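Local coordinates for protein thymine dioxygenase (PDB 5C3Q) that probably acts as a metal- and 2-oxoglutarate-dependent dioxygenase that hydroxylates thymine, here holding nickel, 2-oxoglutarate and thymine in its active site, at residues 28-31 with 32-35; 36-39 with 40-44. All coordinates share one frame; numbering follows the deposited sequence.

Contact 1: 28-31 with 32-35; sequences ETLK and LETA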
ATOM      1  N   GLU A  28      -3.044   9.115 -28.967  1.00 40.80           N
ATOM      2  CA  GLU A  28      -4.367   8.751 -28.452  1.00 40.99           C
ATOM      3  C   GLU A  28      -4.655   7.247 -28.431  1.00 39.01           C
ATOM      4  O   GLU A  28      -5.264   6.751 -27.480  1.00 38.28           O
ATOM      5  CB  GLU A  28      -5.470   9.494 -29.217  1.00 43.63           C
ATOM      6  CG  GLU A  28      -5.850  10.815 -28.572  1.00 45.53           C
ATOM      7  CD  GLU A  28      -6.524  10.623 -27.227  1.00 46.55           C
ATOM      8  OE1 GLU A  28      -7.579   9.949 -27.190  1.00 48.84           O
ATOM      9  OE2 GLU A  28      -6.000  11.135 -26.211  1.00 46.56           O
ATOM     10  N   THR A  29      -4.215   6.532 -29.465  1.00 37.56           N
ATOM     11  CA  THR A  29      -4.402   5.080 -29.532  1.00 36.55           C
ATOM     12  C   THR A  29      -3.608   4.373 -28.431  1.00 34.92           C
ATOM     13  O   THR A  29      -4.154   3.550 -27.699  1.00 34.07           O
ATOM     14  CB  THR A  29      -3.980   4.508 -30.901  1.00 37.21           C
ATOM     15  OG1 THR A  29      -4.686   5.190 -31.947  1.00 37.68           O
ATOM     16  CG2 THR A  29      -4.285   3.010 -30.984  1.00 37.08           C
ATOM     17  N   LEU A  30      -2.326   4.705 -28.320  1.00 34.13           N
ATOM     18  CA  LEU A  30      -1.455   4.102 -27.310  1.00 33.64           C
ATOM     19  C   LEU A  30      -1.914   4.417 -25.884  1.00 32.60           C
ATOM     20  O   LEU A  30      -1.826   3.570 -24.992  1.00 30.58           O
ATOM     21  CB  LEU A  30      -0.016   4.582 -27.507  1.00 34.23           C
ATOM     22  CG  LEU A  30       1.051   3.988 -26.587  1.00 34.22           C
ATOM     23  CD1 LEU A  30       1.148   2.479 -26.757  1.00 34.22           C
ATOM     24  CD2 LEU A  30       2.396   4.642 -26.867  1.00 34.95           C
ATOM     25  N   LYS A  31      -2.385   5.645 -25.684  1.00 32.79           N
ATOM     26  CA  LYS A  31      -2.908   6.102 -24.398  1.00 32.54           C
ATOM     27  C   LYS A  31      -4.083   5.247 -23.938  1.00 31.43           C
ATOM     28  O   LYS A  31      -4.115   4.774 -22.799  1.00 29.79           O
ATOM     29  CB  LYS A  31      -3.360   7.556 -24.525  1.00 34.21           C
ATOM     30  CG  LYS A  31      -3.601   8.271 -23.206  1.00 35.14           C
ATOM     31  CD  LYS A  31      -3.354   9.774 -23.315  1.00 36.60           C
ATOM     32  CE  LYS A  31      -2.018  10.082 -23.983  1.00 37.93           C
ATOM     33  NZ  LYS A  31      -1.418  11.389 -23.602  1.00 39.05           N
ATOM     34  N   LEU A  32      -5.045   5.058 -24.838  1.00 31.40           N
ATOM     35  CA  LEU A  32      -6.222   4.240 -24.565  1.00 31.08           C
ATOM     36  C   LEU A  32      -5.859   2.772 -24.353  1.00 30.03           C
ATOM     37  O   LEU A  32      -6.362   2.134 -23.424  1.00 28.55           O
ATOM     38  CB  LEU A  32      -7.240   4.363 -25.704  1.00 32.51           C
ATOM     39  CG  LEU A  32      -8.562   3.615 -25.504  1.00 33.12           C
ATOM     40  CD1 LEU A  32      -9.311   4.130 -24.282  1.00 33.21           C
ATOM     41  CD2 LEU A  32      -9.432   3.731 -26.743  1.00 34.33           C
ATOM     42  N   GLU A  33      -4.989   2.235 -25.207  1.00 29.76           N
ATOM     43  CA  GLU A  33      -4.523   0.853 -25.051  1.00 29.65           C
ATOM     44  C   GLU A  33      -3.912   0.643 -23.665  1.00 27.41           C
ATOM     45  O   GLU A  33      -4.177  -0.356 -23.000  1.00 26.41           O
ATOM     46  CB  GLU A  33      -3.490   0.494 -26.126  1.00 31.78           C
ATOM     47  CG  GLU A  33      -3.006  -0.952 -26.060  1.00 33.48           C
ATOM     48  CD  GLU A  33      -1.926  -1.272 -27.082  1.00 36.23           C
ATOM     49  OE1 GLU A  33      -2.077  -2.279 -27.807  1.00 38.69           O
ATOM     50  OE2 GLU A  33      -0.924  -0.522 -27.168  1.00 37.51           O
ATOM     51  N   THR A  34      -3.086   1.592 -23.243  1.00 25.99           N
ATOM     52  CA  THR A  34      -2.396   1.499 -21.963  1.00 24.60           C
ATOM     53  C   THR A  34      -3.382   1.618 -20.794  1.00 23.62           C
ATOM     54  O   THR A  34      -3.292   0.871 -19.822  1.00 22.91           O
ATOM     55  CB  THR A  34      -1.296   2.574 -21.856  1.00 24.37           C
ATOM     56  OG1 THR A  34      -0.417   2.464 -22.984  1.00 24.55           O
ATOM     57  CG2 THR A  34      -0.486   2.402 -20.588  1.00 24.02           C
ATOM     58  N   ALA A  35      -4.319   2.555 -20.898  1.00 23.34           N
ATOM     59  CA  ALA A  35      -5.341   2.745 -19.873  1.00 23.04           C
ATOM     60  C   ALA A  35      -6.196   1.489 -19.706  1.00 22.95           C
ATOM     61  O   ALA A  35      -6.481   1.070 -18.581  1.00 22.21           O
ATOM     62  CB  ALA A  35      -6.215   3.941 -20.213  1.00 23.33           C
TER
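Thr34 grips the carbonyl oxygen of Leu30 twice: Thr34 OG1 donates to Leu30 O at 2.7 Å and Thr34 N to the same Leu30 O at 2.9 Å. The two donors arrive from opposite faces of the carbonyl plane, tilted 31° and 29° from it. OG1 can reach back because it stands beside its own backbone N (chi1 -55°), which turns CG2 away, anti to that N. A valine in place of Thr34 would probably leave Leu30 O with the backbone N-H alone, its second donor lost. This is the tight side of the turn. Thr34 is buried, its side chain touching Lys22 and Phe23 of helix 21-25, while buried Ala35 rests on Val171 of helix 147-173, its CB 3.4 Å from Lys31 O. The solvent side is looser: Glu28 and Thr29 are exposed and join the contact mainly through their carbonyls, which accept from Leu32 N and Glu33 N. Between the two sides, Leu30 CD1 comes 3.7 Å from one carboxylate oxygen, Glu33 OE2. Four successive i+4 to i backbone bonds mark a regular alpha-helix, and bonding the i-4 carbonyl is a common way for a helical threonine to satisfy its hydroxyl; both lie here at the beginning of helix 28-44.

Contact 2: 36-39 with 40-44; sequences KAIL and HGFQT
Residues 36-39 and 40-44 run on as one alpha-helix, and four i+4 to i bonds stitch its successive turns. His40 N reaches Lys36 O at 2.8 Å, and Gly41 N, Phe42 N and Gln43 N bond in the same way to Ala37 O, Ile38 O and Leu39 O. The last is the least straight of the four, 147° at the hydrogen. Beyond them the Thr44 hydroxyl, OG1, turns back onto His40 O at 2.7 Å, and Thr44 CG2 sits 3.7 Å above one face of the His40 imidazole, offset toward its rim.

On the buried face Ile38 and Phe42 lie side by side and point the same way. With Ile38 CG1 beside the backbone N (chi1 -71°), Ile38 CG2 is the branch set toward the next turn, where it meets Phe42 CE2 at 3.5 Å. The pair is enclosed by helix 147-173, where Ile38 meets Ala168 and Phe42 meets Val165 and Ile169, and by Ile48 of strand 47-51. The Phe42 side chain is about 10 Å from that of the metal ligand Asp218, so it packs outside the metal site and is not part of it. Leu39 is buried as well, against Met173 and Ile268, and the Gln43 amide passes over its isobutyl group: Leu39 CG is 3.7 Å from Gln43 CD, and Gln43 NE2 comes equally near Leu39 CD2. Gln43 CG also approaches Leu39 O, at 3.3 Å.

His40 and Lys36 are exposed, the lysine chain extended so that its ammonium group lies well clear of residues 40-44. The chemistry thus divides by face: hydrocarbon and aromatic groups weld the helix to the core, an amide and a leucine meet by van der Waals contact at the margin, and charged or polar groups occupy the outer surface.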
ATOM      1  N   LYS A  36      -6.597   0.889 -20.827  1.00 23.58           N
ATOM      2  CA  LYS A  36      -7.360  -0.362 -20.808  1.00 23.89           C
ATOM      3  C   LYS A  36      -6.583  -1.510 -20.169  1.00 23.05           C
ATOM      4  O   LYS A  36      -7.173  -2.345 -19.478  1.00 22.73           O
ATOM      5  CB  LYS A  36      -7.799  -0.758 -22.224  1.00 25.36           C
ATOM      6  CG  LYS A  36      -8.926   0.096 -22.783  1.00 26.52           C
ATOM      7  CD  LYS A  36      -9.224  -0.259 -24.230  1.00 28.12           C
ATOM      8  CE  LYS A  36     -10.445   0.483 -24.740  1.00 29.23           C
ATOM      9  NZ  LYS A  36     -10.783   0.093 -26.135  1.00 30.74           N
ATOM     10  N   ALA A  37      -5.271  -1.558 -20.404  1.00 22.71           N
ATOM     11  CA  ALA A  37      -4.417  -2.595 -19.814  1.00 22.55           C
ATOM     12  C   ALA A  37      -4.328  -2.431 -18.295  1.00 21.86           C
ATOM     13  O   ALA A  37      -4.388  -3.412 -17.553  1.00 21.63           O
ATOM     14  CB  ALA A  37      -3.025  -2.559 -20.430  1.00 22.87           C
ATOM     15  N   ILE A  38      -4.179  -1.185 -17.852  1.00 21.22           N
ATOM     16  CA  ILE A  38      -4.176  -0.855 -16.428  1.00 20.88           C
ATOM     17  C   ILE A  38      -5.498  -1.285 -15.788  1.00 20.45           C
ATOM     18  O   ILE A  38      -5.502  -1.996 -14.789  1.00 20.43           O
ATOM     19  CB  ILE A  38      -3.920   0.653 -16.204  1.00 20.74           C
ATOM     20  CG1 ILE A  38      -2.464   0.990 -16.551  1.00 21.04           C
ATOM     21  CG2 ILE A  38      -4.230   1.060 -14.770  1.00 20.64           C
ATOM     22  CD1 ILE A  38      -2.182   2.471 -16.722  1.00 21.22           C
ATOM     23  N   LEU A  39      -6.611  -0.857 -16.377  1.00 20.77           N
ATOM     24  CA  LEU A  39      -7.933  -1.223 -15.874  1.00 20.47           C
ATOM     25  C   LEU A  39      -8.145  -2.740 -15.850  1.00 20.51           C
ATOM     26  O   LEU A  39      -8.627  -3.281 -14.864  1.00 19.98           O
ATOM     27  CB  LEU A  39      -9.034  -0.562 -16.700  1.00 20.71           C
ATOM     28  CG  LEU A  39     -10.465  -0.900 -16.267  1.00 20.83           C
ATOM     29  CD1 LEU A  39     -10.719  -0.474 -14.828  1.00 20.47           C
ATOM     30  CD2 LEU A  39     -11.475  -0.262 -17.202  1.00 21.45           C
ATOM     31  N   HIS A  40      -7.778  -3.420 -16.931  1.00 21.15           N
ATOM     32  CA  HIS A  40      -7.936  -4.870 -17.001  1.00 21.73           C
ATOM     33  C   HIS A  40      -7.169  -5.562 -15.870  1.00 21.02           C
ATOM     34  O   HIS A  40      -7.667  -6.521 -15.280  1.00 20.88           O
ATOM     35  CB  HIS A  40      -7.486  -5.403 -18.359  1.00 23.05           C
ATOM     36  CG  HIS A  40      -7.748  -6.864 -18.546  1.00 24.02           C
ATOM     37  ND1 HIS A  40      -9.005  -7.367 -18.803  1.00 25.02           N
ATOM     38  CD2 HIS A  40      -6.918  -7.930 -18.503  1.00 24.52           C
ATOM     39  CE1 HIS A  40      -8.938  -8.680 -18.915  1.00 25.25           C
ATOM     40  NE2 HIS A  40      -7.682  -9.048 -18.737  1.00 25.39           N
ATOM     41  N   GLY A  41      -5.973  -5.062 -15.564  1.00 20.81           N
ATOM     42  CA  GLY A  41      -5.186  -5.550 -14.426  1.00 20.43           C
ATOM     43  C   GLY A  41      -5.914  -5.415 -13.096  1.00 19.97           C
ATOM     44  O   GLY A  41      -5.952  -6.358 -12.302  1.00 20.06           O
ATOM     45  N   PHE A  42      -6.497  -4.245 -12.849  1.00 19.91           N
ATOM     46  CA  PHE A  42      -7.260  -4.023 -11.619  1.00 19.72           C
ATOM     47  C   PHE A  42      -8.539  -4.868 -11.573  1.00 19.97           C
ATOM     48  O   PHE A  42      -8.960  -5.289 -10.500  1.00 19.95           O
ATOM     49  CB  PHE A  42      -7.601  -2.542 -11.430  1.00 19.68           C
ATOM     50  CG  PHE A  42      -6.413  -1.669 -11.091  1.00 19.89           C
ATOM     51  CD1 PHE A  42      -5.535  -2.018 -10.073  1.00 19.87           C
ATOM     52  CD2 PHE A  42      -6.188  -0.484 -11.783  1.00 20.09           C
ATOM     53  CE1 PHE A  42      -4.454  -1.215  -9.756  1.00 20.00           C
ATOM     54  CE2 PHE A  42      -5.108   0.324 -11.471  1.00 20.43           C
ATOM     55  CZ  PHE A  42      -4.240  -0.039 -10.453  1.00 20.19           C
ATOM     56  N   GLN A  43      -9.146  -5.120 -12.730  1.00 20.16           N
ATOM     57  CA  GLN A  43     -10.388  -5.898 -12.799  1.00 20.50           C
ATOM     58  C   GLN A  43     -10.194  -7.408 -12.645  1.00 20.45           C
ATOM     59  O   GLN A  43     -11.166  -8.129 -12.438  1.00 20.65           O
ATOM     60  CB  GLN A  43     -11.124  -5.633 -14.122  1.00 21.19           C
ATOM     61  CG  GLN A  43     -11.719  -4.238 -14.250  1.00 21.40           C
ATOM     62  CD  GLN A  43     -12.350  -3.995 -15.609  1.00 22.03           C
ATOM     63  OE1 GLN A  43     -11.937  -4.575 -16.605  1.00 22.96           O
ATOM     64  NE2 GLN A  43     -13.343  -3.122 -15.657  1.00 22.41           N
ATOM     65  N   THR A  44      -8.958  -7.888 -12.752  1.00 20.40           N
ATOM     66  CA  THR A  44      -8.691  -9.324 -12.759  1.00 20.56           C
ATOM     67  C   THR A  44      -7.828  -9.716 -11.565  1.00 20.09           C
ATOM     68  O   THR A  44      -8.268 -10.478 -10.701  1.00 19.96           O
ATOM     69  CB  THR A  44      -8.038  -9.759 -14.087  1.00 21.38           C
ATOM     70  OG1 THR A  44      -6.880  -8.959 -14.349  1.00 21.19           O
ATOM     71  CG2 THR A  44      -9.029  -9.595 -15.235  1.00 22.00           C
TER

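How the contacts relate
Contacts 1 and 2 follow each other directly along helix 28-44, residues 28-35 first and 36-44 after, with their centres about 13 Å apart. Apart from adjoining in sequence they do not touch, so each is a separate stage of one helix that runs inward: the centre of contact 1 lies about 26 Å from the centre of the chain, that of contact 2 about 18 Å. Both rest on helix 147-173. The outer stage also meets helix 21-25, whereas the inner one reaches strands 13-19 and 47-51 of the large mixed sheet. The helix thus leads from the outside of the chain to that sheet, whose central strands probably form part of the double-stranded beta-helix fold round the active site.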